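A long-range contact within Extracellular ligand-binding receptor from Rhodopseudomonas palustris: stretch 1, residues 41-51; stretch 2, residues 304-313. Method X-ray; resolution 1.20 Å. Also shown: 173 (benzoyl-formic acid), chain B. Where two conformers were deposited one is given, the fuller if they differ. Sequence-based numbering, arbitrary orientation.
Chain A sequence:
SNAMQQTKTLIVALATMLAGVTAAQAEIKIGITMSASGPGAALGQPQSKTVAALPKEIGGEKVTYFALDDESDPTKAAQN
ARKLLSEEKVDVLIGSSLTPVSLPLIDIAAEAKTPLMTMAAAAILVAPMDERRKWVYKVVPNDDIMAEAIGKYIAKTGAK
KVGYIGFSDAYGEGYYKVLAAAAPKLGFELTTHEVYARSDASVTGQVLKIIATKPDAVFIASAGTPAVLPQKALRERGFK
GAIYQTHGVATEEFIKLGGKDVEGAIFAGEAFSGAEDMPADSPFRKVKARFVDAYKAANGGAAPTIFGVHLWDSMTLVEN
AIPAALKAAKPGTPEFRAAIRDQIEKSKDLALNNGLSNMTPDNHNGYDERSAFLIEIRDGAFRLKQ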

# COMPACT_ATOMS: atom_id res chain seq x y z
N ALA A 41 9.93 -5.52 -5.35
CA ALA A 41 10.02 -6.85 -4.75
C ALA A 41 9.75 -6.90 -3.25
O ALA A 41 9.18 -7.88 -2.76
CB ALA A 41 11.37 -7.50 -5.05
N ALA A 42 10.17 -5.88 -2.50
CA ALA A 42 9.93 -5.91 -1.06
C ALA A 42 8.44 -5.77 -0.72
O ALA A 42 8.02 -6.01 0.42
CB ALA A 42 10.73 -4.84 -0.36
N LEU A 43 7.65 -5.36 -1.72
CA LEU A 43 6.20 -5.31 -1.57
C LEU A 43 5.56 -6.58 -2.13
O LEU A 43 4.71 -7.20 -1.47
CB LEU A 43 5.60 -4.06 -2.25
CG LEU A 43 6.04 -2.70 -1.69
CD1 LEU A 43 7.41 -2.25 -2.23
CD2 LEU A 43 5.00 -1.63 -1.97
N GLY A 44 5.95 -6.99 -3.33
CA GLY A 44 5.30 -8.12 -3.97
C GLY A 44 5.70 -9.49 -3.48
O GLY A 44 4.90 -10.42 -3.53
N GLN A 45 6.94 -9.65 -3.02
CA GLN A 45 7.34 -10.95 -2.50
C GLN A 45 6.53 -11.37 -1.26
O GLN A 45 6.07 -12.50 -1.18
CB GLN A 45 8.84 -11.01 -2.23
CG GLN A 45 9.64 -11.33 -3.46
CD GLN A 45 9.51 -12.79 -3.87
OE1 GLN A 45 9.47 -13.69 -3.03
NE2 GLN A 45 9.45 -13.03 -5.17
N PRO A 46 6.33 -10.45 -0.30
CA PRO A 46 5.46 -10.79 0.84
C PRO A 46 4.06 -11.19 0.39
O PRO A 46 3.44 -12.08 0.98
CB PRO A 46 5.43 -9.47 1.63
CG PRO A 46 6.79 -8.89 1.38
CD PRO A 46 7.06 -9.19 -0.07
N GLN A 47 3.55 -10.52 -0.64
CA GLN A 47 2.23 -10.85 -1.19
C GLN A 47 2.24 -12.25 -1.80
O GLN A 47 1.34 -13.04 -1.55
CB GLN A 47 1.80 -9.76 -2.16
CG GLN A 47 1.55 -8.45 -1.41
CD GLN A 47 1.65 -7.21 -2.25
OE1 GLN A 47 1.85 -7.25 -3.47
NE2 GLN A 47 1.51 -6.06 -1.59
N SER A 48 3.28 -12.57 -2.55
CA SER A 48 3.41 -13.90 -3.14
C SER A 48 3.38 -14.98 -2.07
O SER A 48 2.77 -16.03 -2.24
CB SER A 48 4.71 -13.98 -3.94
OG SER A 48 4.81 -15.23 -4.60
N LYS A 49 4.05 -14.72 -0.95
CA LYS A 49 4.13 -15.69 0.14
C LYS A 49 2.85 -15.79 0.95
O LYS A 49 2.61 -16.78 1.64
CB LYS A 49 5.30 -15.37 1.06
CG LYS A 49 6.65 -15.56 0.40
CD LYS A 49 7.81 -15.16 1.30
CE LYS A 49 9.12 -15.16 0.54
NZ LYS A 49 10.22 -14.58 1.36
N THR A 50 2.00 -14.78 0.84
CA THR A 50 0.73 -14.76 1.55
C THR A 50 -0.34 -15.62 0.85
O THR A 50 -1.28 -16.08 1.50
CB THR A 50 0.25 -13.30 1.74
OG1 THR A 50 1.18 -12.64 2.60
CG2 THR A 50 -1.14 -13.22 2.33
N VAL A 51 -0.17 -15.86 -0.45
CA VAL A 51 -1.18 -16.60 -1.20
C VAL A 51 -1.52 -17.94 -0.53
O VAL A 51 -2.69 -18.29 -0.41
CB VAL A 51 -0.74 -16.82 -2.67
CG1 VAL A 51 -1.77 -17.68 -3.41
CG2 VAL A 51 -0.56 -15.49 -3.37
N PRO A 304 5.67 -12.40 8.65
CA PRO A 304 5.42 -11.60 7.45
C PRO A 304 5.82 -10.15 7.65
O PRO A 304 5.97 -9.69 8.79
CB PRO A 304 3.91 -11.68 7.31
CG PRO A 304 3.42 -11.76 8.73
CD PRO A 304 4.45 -12.60 9.45
N THR A 305 5.99 -9.44 6.54
CA THR A 305 6.04 -7.99 6.58
C THR A 305 4.69 -7.42 6.15
O THR A 305 3.82 -8.14 5.64
CB THR A 305 7.16 -7.43 5.70
OG1 THR A 305 6.84 -7.69 4.33
CG2 THR A 305 8.50 -8.08 6.06
N ILE A 306 4.52 -6.13 6.37
CA ILE A 306 3.22 -5.50 6.18
C ILE A 306 2.66 -5.70 4.77
O ILE A 306 1.45 -5.78 4.59
CB ILE A 306 3.27 -3.99 6.50
CG1 ILE A 306 1.87 -3.41 6.58
CG2 ILE A 306 4.13 -3.25 5.49
CD1 ILE A 306 1.83 -1.97 7.05
N PHE A 307 3.52 -5.76 3.76
CA PHE A 307 3.00 -5.78 2.40
C PHE A 307 2.14 -6.99 2.10
O PHE A 307 1.21 -6.90 1.30
CB PHE A 307 4.11 -5.50 1.39
CG PHE A 307 4.68 -4.14 1.57
CD1 PHE A 307 5.88 -3.94 2.24
CD2 PHE A 307 3.94 -3.03 1.20
CE1 PHE A 307 6.35 -2.65 2.47
CE2 PHE A 307 4.41 -1.75 1.44
CZ PHE A 307 5.61 -1.56 2.08
N GLY A 308 2.40 -8.11 2.78
CA GLY A 308 1.54 -9.27 2.63
C GLY A 308 0.13 -9.01 3.13
O GLY A 308 -0.85 -9.58 2.63
N VAL A 309 0.01 -8.13 4.12
CA VAL A 309 -1.30 -7.85 4.70
C VAL A 309 -2.19 -7.08 3.72
O VAL A 309 -3.41 -7.08 3.88
CB VAL A 309 -1.19 -7.15 6.08
CG1 VAL A 309 -1.34 -5.64 5.98
CG2 VAL A 309 -2.25 -7.72 7.02
N HIS A 310 -1.61 -6.46 2.71
CA HIS A 310 -2.43 -5.78 1.71
C HIS A 310 -3.19 -6.80 0.88
O HIS A 310 -4.32 -6.54 0.45
CB HIS A 310 -1.57 -4.81 0.89
CG HIS A 310 -0.94 -3.79 1.77
ND1 HIS A 310 0.25 -3.13 1.53
CD2 HIS A 310 -1.38 -3.36 2.97
CE1 HIS A 310 0.50 -2.32 2.55
NE2 HIS A 310 -0.48 -2.44 3.43
N LEU A 311 -2.60 -7.97 0.68
CA LEU A 311 -3.32 -9.07 0.05
C LEU A 311 -4.34 -9.65 1.04
O LEU A 311 -5.51 -9.85 0.71
CB LEU A 311 -2.35 -10.15 -0.43
CG LEU A 311 -2.99 -11.41 -1.02
CD1 LEU A 311 -4.00 -11.09 -2.11
CD2 LEU A 311 -1.91 -12.34 -1.53
N TRP A 312 -3.89 -9.90 2.27
CA TRP A 312 -4.76 -10.47 3.29
C TRP A 312 -6.04 -9.63 3.50
O TRP A 312 -7.15 -10.17 3.46
CB TRP A 312 -4.00 -10.60 4.60
CG TRP A 312 -4.78 -11.25 5.70
CD1 TRP A 312 -5.50 -10.62 6.66
CD2 TRP A 312 -4.92 -12.65 5.94
NE1 TRP A 312 -6.08 -11.54 7.50
CE2 TRP A 312 -5.74 -12.79 7.08
CE3 TRP A 312 -4.42 -13.80 5.32
CZ2 TRP A 312 -6.08 -14.04 7.60
CZ3 TRP A 312 -4.76 -15.04 5.84
CH2 TRP A 312 -5.58 -15.14 6.97
N ASP A 313 -5.87 -8.34 3.74
CA ASP A 313 -7.01 -7.46 3.99
C ASP A 313 -7.93 -7.39 2.76
O ASP A 313 -9.15 -7.29 2.89
CB ASP A 313 -6.56 -6.04 4.35
CG ASP A 313 -6.10 -5.86 5.80
OD1 ASP A 313 -6.27 -6.77 6.65
OD2 ASP A 313 -5.57 -4.74 6.07
O1B 173 B . 1.76 2.53 -4.42
C1 173 B . 2.94 2.37 -4.59
O1A 173 B . 3.58 2.63 -5.80
C2 173 B . 3.85 2.08 -3.42
O2 173 B . 5.04 2.18 -3.54
C1G 173 B . 3.21 1.62 -2.16
C2D 173 B . 2.12 0.54 -2.23
C2E 173 B . 1.44 0.08 -0.96
C3 173 B . 1.84 0.71 0.38
C1E 173 B . 2.94 1.79 0.42
C1D 173 B . 3.63 2.25 -0.85
O HOH W 1 9.10 -6.79 2.76

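Helices can pack closely where one of them lacks a side chain, and this contact, between segments more than 250 residues apart in sequence, is a compact example. Helix 41-50 and helix 306-313 cross at -51°, their axes approaching to 7.1 Å. The backbones come nearest at Gly-308, whose CA lies 4.2 Å from the CA of Gln-47. A CB modelled on Gly-308 would fall 2.5 Å from Thr-50 OG1, a clash, so the absence of a side chain is what makes room at this point. Thr-50 OG1 itself donates a hydrogen bond to Pro-46 O (2.8 Å) within its own helix. That helix is kinked at Pro-46, whose nitrogen makes no bond to the preceding turn; its ring faces the partner, with CB 3.5 Å from Gly-308 N.

Around this close point the side chains interlock in both directions. Phe-307 is a knob seated among Ala-42, Leu-43, Pro-46 and Gln-47. Leu-43 CG lies over one face of its ring, 3.6 Å from the centroid and only 14° off the normal, a well-formed CH-pi contact. Benzoyl-formic acid meets the edge of the same ring, Phe-307 CE2 lying 3.7 Å from C3 of the ligand, so the packing extends to the bound molecule.

In return, Gln-47 inserts among Phe-307, Gly-308, His-310 and Leu-311. Its NE2 donates to Phe-307 O at 3.0 Å, the one direct hydrogen bond between the stretches, while its OE1 is satisfied elsewhere in the structure. Because Phe-307 O also accepts from His-310 N (3.2 Å), the glutamine joins a carbonyl already engaged in its helix.

Apolar packing continues at Val-51 CG2, 3.9 Å from Leu-311 CD2. Near Thr-305 a water bridges the stretches, donating to Ala-42 O (2.7 Å) and accepting from Thr-305 OG1 (2.9 Å).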